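Local coordinates for cupin 2 conserved barrel domain protein (Desulfovibrio desulfuricans subsp. desulfuricans str. G20, PDB 2Q30), which is of unknown function but adopts the double-stranded beta-helix fold of the RmlC-like cupins and forms a two-chain assembly, at residues V60-E65 against D99-V104. Sequence-based numbering, arbitrary orientation.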
loop_
_atom_site.group_PDB
_atom_site.type_symbol
_atom_site.label_atom_id
_atom_site.label_comp_id
_atom_site.label_asym_id
_atom_site.label_seq_id
_atom_site.Cartn_x
_atom_site.Cartn_y
_atom_site.Cartn_z
ATOM N N VAL A 60 -2.010 -3.515 3.091
ATOM C CA VAL A 60 -3.056 -2.823 2.346
ATOM C C VAL A 60 -3.899 -3.837 1.585
ATOM O O VAL A 60 -3.356 -4.636 0.848
ATOM C CB VAL A 60 -2.436 -1.839 1.334
ATOM C CG1 VAL A 60 -3.566 -1.031 0.642
ATOM C CG2 VAL A 60 -1.469 -0.919 2.066
ATOM N N VAL A 61 -5.222 -3.798 1.756
ATOM C CA VAL A 61 -6.108 -4.721 1.045
ATOM C C VAL A 61 -6.368 -4.095 -0.331
ATOM O O VAL A 61 -7.015 -3.066 -0.429
ATOM C CB VAL A 61 -7.449 -4.993 1.774
ATOM C CG1 VAL A 61 -8.254 -6.017 1.010
ATOM C CG2 VAL A 61 -7.194 -5.466 3.221
ATOM N N LEU A 62 -5.857 -4.744 -1.365
ATOM C CA LEU A 62 -5.996 -4.287 -2.749
ATOM C C LEU A 62 -7.277 -4.736 -3.389
ATOM O O LEU A 62 -7.821 -4.036 -4.225
ATOM C CB LEU A 62 -4.875 -4.857 -3.597
ATOM C CG LEU A 62 -3.449 -4.617 -3.144
ATOM C CD1 LEU A 62 -2.523 -5.411 -4.059
ATOM C CD2 LEU A 62 -3.140 -3.130 -3.154
ATOM N N GLU A 63 -7.683 -5.959 -3.085
ATOM C CA GLU A 63 -8.875 -6.536 -3.681
ATOM C C GLU A 63 -9.436 -7.560 -2.746
ATOM O O GLU A 63 -8.676 -8.257 -2.044
ATOM C CB GLU A 63 -8.522 -7.136 -5.054
ATOM C CG GLU A 63 -9.619 -7.907 -5.827
ATOM C CD GLU A 63 -10.833 -7.095 -6.262
ATOM O OE1 GLU A 63 -11.017 -5.934 -5.864
ATOM O OE2 GLU A 63 -11.655 -7.660 -7.016
ATOM N N GLY A 64 -10.769 -7.622 -2.708
ATOM C CA GLY A 64 -11.481 -8.562 -1.864
ATOM C C GLY A 64 -11.616 -8.087 -0.447
ATOM O O GLY A 64 -11.242 -6.947 -0.121
ATOM N N GLU A 65 -12.175 -8.968 0.383
ATOM C CA GLU A 65 -12.438 -8.691 1.794
ATOM C C GLU A 65 -11.882 -9.796 2.646
ATOM O O GLU A 65 -11.908 -10.978 2.272
ATOM C CB GLU A 65 -13.936 -8.638 2.128
ATOM C CG GLU A 65 -14.670 -7.330 1.844
ATOM C CD GLU A 65 -15.902 -7.114 2.784
ATOM O OE1 GLU A 65 -16.575 -8.116 3.162
ATOM O OE2 GLU A 65 -16.198 -5.938 3.140
ATOM N N ASP A 99 -11.990 -14.070 -2.230
ATOM C CA ASP A 99 -10.658 -14.107 -2.899
ATOM C C ASP A 99 -10.070 -12.710 -2.645
ATOM O O ASP A 99 -10.771 -11.708 -2.779
ATOM C CB ASP A 99 -10.747 -14.369 -4.388
ATOM C CG ASP A 99 -11.231 -15.767 -4.726
ATOM O OD1 ASP A 99 -11.349 -16.634 -3.847
ATOM O OD2 ASP A 99 -11.433 -15.994 -5.920
HETATM N N MSE A 100 -8.804 -12.662 -2.257
HETATM C CA MSE A 100 -8.229 -11.435 -1.746
HETATM C C MSE A 100 -6.765 -11.298 -2.061
HETATM O O MSE A 100 -6.030 -12.291 -2.086
HETATM C CB MSE A 100 -8.389 -11.473 -0.234
HETATM C CG MSE A 100 -8.140 -10.192 0.509
HETATM SE SE MSE A 100 -7.956 -10.602 2.391
HETATM C CE MSE A 100 -6.145 -10.970 2.441
ATOM N N LYS A 101 -6.344 -10.062 -2.306
ATOM C CA LYS A 101 -4.934 -9.760 -2.459
ATOM C C LYS A 101 -4.585 -8.577 -1.567
ATOM O O LYS A 101 -5.333 -7.577 -1.494
ATOM C CB LYS A 101 -4.528 -9.542 -3.906
ATOM C CG LYS A 101 -3.036 -9.487 -4.119
ATOM C CD LYS A 101 -2.673 -9.458 -5.594
ATOM C CE LYS A 101 -1.156 -9.459 -5.847
ATOM N NZ LYS A 101 -0.864 -9.622 -7.323
ATOM N N VAL A 102 -3.450 -8.712 -0.883
ATOM C CA VAL A 102 -2.910 -7.658 -0.028
ATOM C C VAL A 102 -1.461 -7.368 -0.379
ATOM O O VAL A 102 -0.787 -8.213 -0.940
ATOM C CB VAL A 102 -3.030 -7.997 1.493
ATOM C CG1 VAL A 102 -4.494 -8.231 1.853
ATOM C CG2 VAL A 102 -2.146 -9.179 1.883
ATOM N N LEU A 103 -1.020 -6.157 -0.038
ATOM C CA LEU A 103 0.352 -5.715 -0.233
ATOM C C LEU A 103 0.912 -5.373 1.122
ATOM O O LEU A 103 0.308 -4.619 1.866
ATOM C CB LEU A 103 0.399 -4.478 -1.123
ATOM C CG LEU A 103 1.810 -4.075 -1.585
ATOM C CD1 LEU A 103 2.490 -5.191 -2.399
ATOM C CD2 LEU A 103 1.704 -2.793 -2.425
ATOM N N VAL A 104 2.080 -5.914 1.422
ATOM C CA VAL A 104 2.738 -5.684 2.682
ATOM C C VAL A 104 4.016 -4.929 2.414
ATOM O O VAL A 104 4.770 -5.351 1.577
ATOM C CB VAL A 104 3.054 -7.028 3.385
ATOM C CG1 VAL A 104 3.774 -6.780 4.757
ATOM C CG2 VAL A 104 1.778 -7.824 3.559
#
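The carbonyl of K101 faces the consecutive N-H groups of L62 and E63, the signature of a classic beta bulge between two antiparallel strands of the cupin barrel. The two donors meet that flat group differently: E63 N lies in its plane on a lone pair, at 3.3 Å from K101 O, whereas L62 N, at 2.9 Å from K101 O, is tilted 17° out of the plane. One oxygen of the buried K101 thus accepts two N-H groups, and E63 O accepts K101 N in return. Before the bulge the pairing is regular, V60 and L103 forming a hydrogen-bonded pair.

On one face of the sheet V61 CG2 touches V102 CG1 at 4.1 Å, and V61 CG1 packs on M100 CG. V60, E63, K101 and L103 lie on the other. L62 points its CB toward the partner strand, and its CG stands anti to its own carbonyl carbon (chi1 -55°), which brings CD1 against K101 CG and to 4.2 Å from L103 CB. This face meets the second subunit: V60 and L62 pack on L62 and V60 of that chain, and E63 OE1 forms a salt bridge with its R80. The extended K101 chain leads away, its NZ bonding L11 O. Past the bulge, G64, at the positive phi of 82°, makes a CA-H...O contact of 3.4 Å from its CA to D99 O, while selenomethionine M100, with CG anti to its N and SE anti to CA, sets SE 4.0 Å from E65 O.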